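Local coordinates for protein aminopentol aminotransferase (Sphingopyxis macrogoltabida, PDB 6HBS) that uses pyridoxal 5'-phosphate to deaminate the fumonisin product aminopentol (HFB1) to its 2-keto form, with pyruvate as preferred amino acceptor, at residues Glu100-Met105 against Glu300-Ile305. Sequence-based numbering, arbitrary orientation.
With MG (magnesium ion), chain D.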
ATOM      1  N   GLU A 100       1.181   6.939  19.870  1.00 21.00           N
ATOM      2  CA  GLU A 100       1.218   6.803  21.345  1.00 22.71           C
ATOM      3  C   GLU A 100       0.549   5.495  21.766  1.00 22.77           C
ATOM      4  O   GLU A 100       1.076   4.760  22.592  1.00 22.61           O
ATOM      5  CB  GLU A 100       0.554   7.982  22.057  1.00 22.14           C
ATOM      6  CG  GLU A 100       1.407   9.224  22.008  1.00 22.84           C
ATOM      7  CD  GLU A 100       0.736  10.534  22.417  1.00 23.98           C
ATOM      8  OE1 GLU A 100      -0.518  10.588  22.439  1.00 24.87           O
ATOM      9  OE2 GLU A 100       1.483  11.496  22.696  1.00 23.15           O
ATOM     10  N   ALA A 101      -0.623   5.218  21.209  1.00 22.93           N
ATOM     11  CA  ALA A 101      -1.380   4.028  21.627  1.00 22.37           C
ATOM     12  C   ALA A 101      -0.590   2.762  21.263  1.00 21.93           C
ATOM     13  O   ALA A 101      -0.462   1.826  22.082  1.00 21.97           O
ATOM     14  CB  ALA A 101      -2.754   4.020  21.031  1.00 21.11           C
ATOM     15  N   PHE A 102      -0.070   2.715  20.041  1.00 19.67           N
ATOM     16  CA  PHE A 102       0.547   1.485  19.551  1.00 21.97           C
ATOM     17  C   PHE A 102       1.866   1.255  20.301  1.00 20.60           C
ATOM     18  O   PHE A 102       2.128   0.160  20.747  1.00 20.67           O
ATOM     19  CB  PHE A 102       0.685   1.529  18.028  1.00 21.10           C
ATOM     20  CG  PHE A 102       0.570   0.208  17.308  1.00 19.87           C
ATOM     21  CD1 PHE A 102       1.098  -0.968  17.846  1.00 22.74           C
ATOM     22  CD2 PHE A 102      -0.009   0.148  16.054  1.00 19.15           C
ATOM     23  CE1 PHE A 102       0.987  -2.173  17.168  1.00 20.90           C
ATOM     24  CE2 PHE A 102      -0.093  -1.055  15.362  1.00 19.30           C
ATOM     25  CZ  PHE A 102       0.417  -2.209  15.916  1.00 19.86           C
ATOM     26  N   VAL A 103       2.665   2.305  20.471  1.00 20.92           N
ATOM     27  CA  VAL A 103       3.917   2.216  21.182  1.00 21.78           C
ATOM     28  C   VAL A 103       3.670   1.833  22.653  1.00 23.12           C
ATOM     29  O   VAL A 103       4.454   1.038  23.237  1.00 22.67           O
ATOM     30  CB  VAL A 103       4.711   3.530  21.108  1.00 21.98           C
ATOM     31  CG1 VAL A 103       5.814   3.584  22.148  1.00 23.57           C
ATOM     32  CG2 VAL A 103       5.275   3.763  19.720  1.00 22.03           C
ATOM     33  N   GLY A 104       2.600   2.371  23.252  1.00 22.01           N
ATOM     34  CA  GLY A 104       2.269   2.023  24.611  1.00 22.40           C
ATOM     35  C   GLY A 104       1.939   0.535  24.774  1.00 24.09           C
ATOM     36  O   GLY A 104       2.168  -0.008  25.824  1.00 25.52           O
ATOM     37  N   MET A 105       1.365  -0.109  23.751  1.00 21.42           N
ATOM     38  CA  MET A 105       0.882  -1.492  23.859  1.00 22.69           C
ATOM     39  C   MET A 105       2.010  -2.506  23.631  1.00 23.42           C
ATOM     40  O   MET A 105       1.890  -3.619  24.071  1.00 24.30           O
ATOM     41  CB  MET A 105      -0.234  -1.764  22.841  1.00 21.48           C
ATOM     42  CG  MET A 105      -1.558  -1.102  23.227  1.00 22.63           C
ATOM     43  SD  MET A 105      -2.776  -1.072  21.887  1.00 21.34           S
ATOM     44  CE  MET A 105      -3.291  -2.791  21.858  1.00 20.77           C
ATOM     45  N   GLU A 300      -9.471   2.947  17.456  1.00 18.80           N
ATOM     46  CA  GLU A 300     -10.617   2.340  18.115  1.00 20.33           C
ATOM     47  C   GLU A 300     -10.453   0.809  18.227  1.00 21.21           C
ATOM     48  O   GLU A 300     -10.818   0.221  19.222  1.00 18.84           O
ATOM     49  CB  GLU A 300     -11.875   2.716  17.359  1.00 19.64           C
ATOM     50  CG  GLU A 300     -13.155   2.182  17.967  1.00 20.45           C
ATOM     51  CD  GLU A 300     -13.502   2.716  19.344  1.00 24.18           C
ATOM     52  OE1 GLU A 300     -12.799   3.560  19.843  1.00 24.22           O
ATOM     53  OE2 GLU A 300     -14.471   2.232  19.913  1.00 29.65           O
ATOM     54  N   THR A 301      -9.950   0.166  17.169  1.00 19.91           N
ATOM     55  CA  THR A 301      -9.594  -1.255  17.198  1.00 18.78           C
ATOM     56  C   THR A 301      -8.588  -1.531  18.324  1.00 19.07           C
ATOM     57  O   THR A 301      -8.808  -2.437  19.124  1.00 20.52           O
ATOM     58  CB  THR A 301      -9.046  -1.702  15.842  1.00 18.41           C
ATOM     59  OG1 THR A 301     -10.006  -1.431  14.824  1.00 17.70           O
ATOM     60  CG2 THR A 301      -8.684  -3.166  15.851  1.00 18.60           C
ATOM     61  N   LEU A 302      -7.506  -0.744  18.419  1.00 18.06           N
ATOM     62  CA  LEU A 302      -6.539  -0.948  19.479  1.00 18.84           C
ATOM     63  C   LEU A 302      -7.193  -0.757  20.867  1.00 20.99           C
ATOM     64  O   LEU A 302      -6.818  -1.472  21.805  1.00 18.43           O
ATOM     65  CB  LEU A 302      -5.339  -0.017  19.336  1.00 18.63           C
ATOM     66  CG  LEU A 302      -4.422  -0.236  18.129  1.00 18.71           C
ATOM     67  CD1 LEU A 302      -3.350   0.845  18.076  1.00 19.92           C
ATOM     68  CD2 LEU A 302      -3.798  -1.632  18.122  1.00 17.90           C
ATOM     69  N   ARG A 303      -8.143   0.185  21.010  1.00 19.91           N
ATOM     70  CA  ARG A 303      -8.822   0.387  22.306  1.00 21.72           C
ATOM     71  C   ARG A 303      -9.599  -0.891  22.679  1.00 19.40           C
ATOM     72  O   ARG A 303      -9.563  -1.369  23.810  1.00 20.23           O
ATOM     73  CB  ARG A 303      -9.736   1.629  22.293  1.00 23.20           C
ATOM     74  CG  ARG A 303     -10.436   1.908  23.626  1.00 24.06           C
ATOM     75  CD  ARG A 303     -11.701   2.748  23.554  1.00 27.11           C
ATOM     76  NE  ARG A 303     -12.776   2.201  22.716  1.00 28.08           N
ATOM     77  CZ  ARG A 303     -13.589   1.220  23.065  1.00 26.89           C
ATOM     78  NH1 ARG A 303     -13.441   0.614  24.229  1.00 32.66           N
ATOM     79  NH2 ARG A 303     -14.541   0.829  22.243  1.00 29.78           N
ATOM     80  N   ILE A 304     -10.342  -1.428  21.725  1.00 19.20           N
ATOM     81  CA  ILE A 304     -11.094  -2.623  21.932  1.00 19.62           C
ATOM     82  C   ILE A 304     -10.166  -3.793  22.303  1.00 22.13           C
ATOM     83  O   ILE A 304     -10.520  -4.605  23.172  1.00 22.21           O
ATOM     84  CB  ILE A 304     -11.970  -2.909  20.716  1.00 19.73           C
ATOM     85  CG1 ILE A 304     -13.058  -1.838  20.586  1.00 20.69           C
ATOM     86  CG2 ILE A 304     -12.555  -4.309  20.771  1.00 19.10           C
ATOM     87  CD1 ILE A 304     -13.867  -1.945  19.363  1.00 22.22           C
ATOM     88  N   ILE A 305      -8.977  -3.858  21.691  1.00 20.39           N
ATOM     89  CA  ILE A 305      -8.015  -4.918  21.970  1.00 19.91           C
ATOM     90  C   ILE A 305      -7.576  -4.805  23.433  1.00 21.71           C
ATOM     91  O   ILE A 305      -7.477  -5.807  24.121  1.00 20.84           O
ATOM     92  CB  ILE A 305      -6.825  -4.875  20.983  1.00 18.36           C
ATOM     93  CG1 ILE A 305      -7.227  -5.357  19.583  1.00 17.30           C
ATOM     94  CG2 ILE A 305      -5.602  -5.590  21.525  1.00 17.48           C
ATOM     95  CD1 ILE A 305      -6.154  -5.115  18.511  1.00 18.90           C
TER
HETATM   96 MG    MG D 502       6.342   0.377  24.206  1.00 27.36          MG
HETATM   97  O   HOH W   1       4.983  -0.543  25.965  1.00 26.54           O
HETATM   98  O   HOH W   2       6.643   2.465  25.430  1.00 28.61           O
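Met105 and Leu302 meet through side chains that both start with CG anti to the carbonyl carbon. Met105 then runs extended to SD and bends at the thioether (chi3 74°), which sets CE beside the second helix. SD lies 3.8 Å from Leu302 CB and also touches Leu302 CD2. CE packs against Ile305 CG2 at 3.6 Å, the two side chains crossing at about a right angle. The same methyl comes 3.8 Å from Leu302 O. On its other branch, Leu302 CD1 approaches the Phe102 ring obliquely, 4.0 Å from CD2, and reaches Ala101 CB more loosely at 4.4 Å. No hydrogen bond joins the segments. Leu302 takes part in most of the apolar contacts, and Met105 also reaches Ile305. The short helix axes pass 10.4 Å apart at 31°, with both helices running in roughly the same direction. In this class-III aminotransferase, helix 94-105 lies against the seven-stranded mixed sheet of the PLP-binding domain, and helix 292-307 packs on it here. Phe102 rests on strand 267-271 and makes edge-to-face contacts with Trp256 and Phe260. Phe236, from a loop, touches Leu302 and Ile305. An alanine in place of Leu302 would probably leave the Phe102 ring without its CD1 neighbour and open a gap beside Met105, whose SD and CE would lose CD2. On 100-105, Val103 O binds the magnesium ion at 2.2 Å, along with Val106 O, Ala109 O and two waters. One of these waters also donates to Gly104 O. On 300-305, Arg303 grips the Glu300 carboxylate side-on, with NH2 2.7 Å from OE2 and NE hydrogen-bonded to OE1.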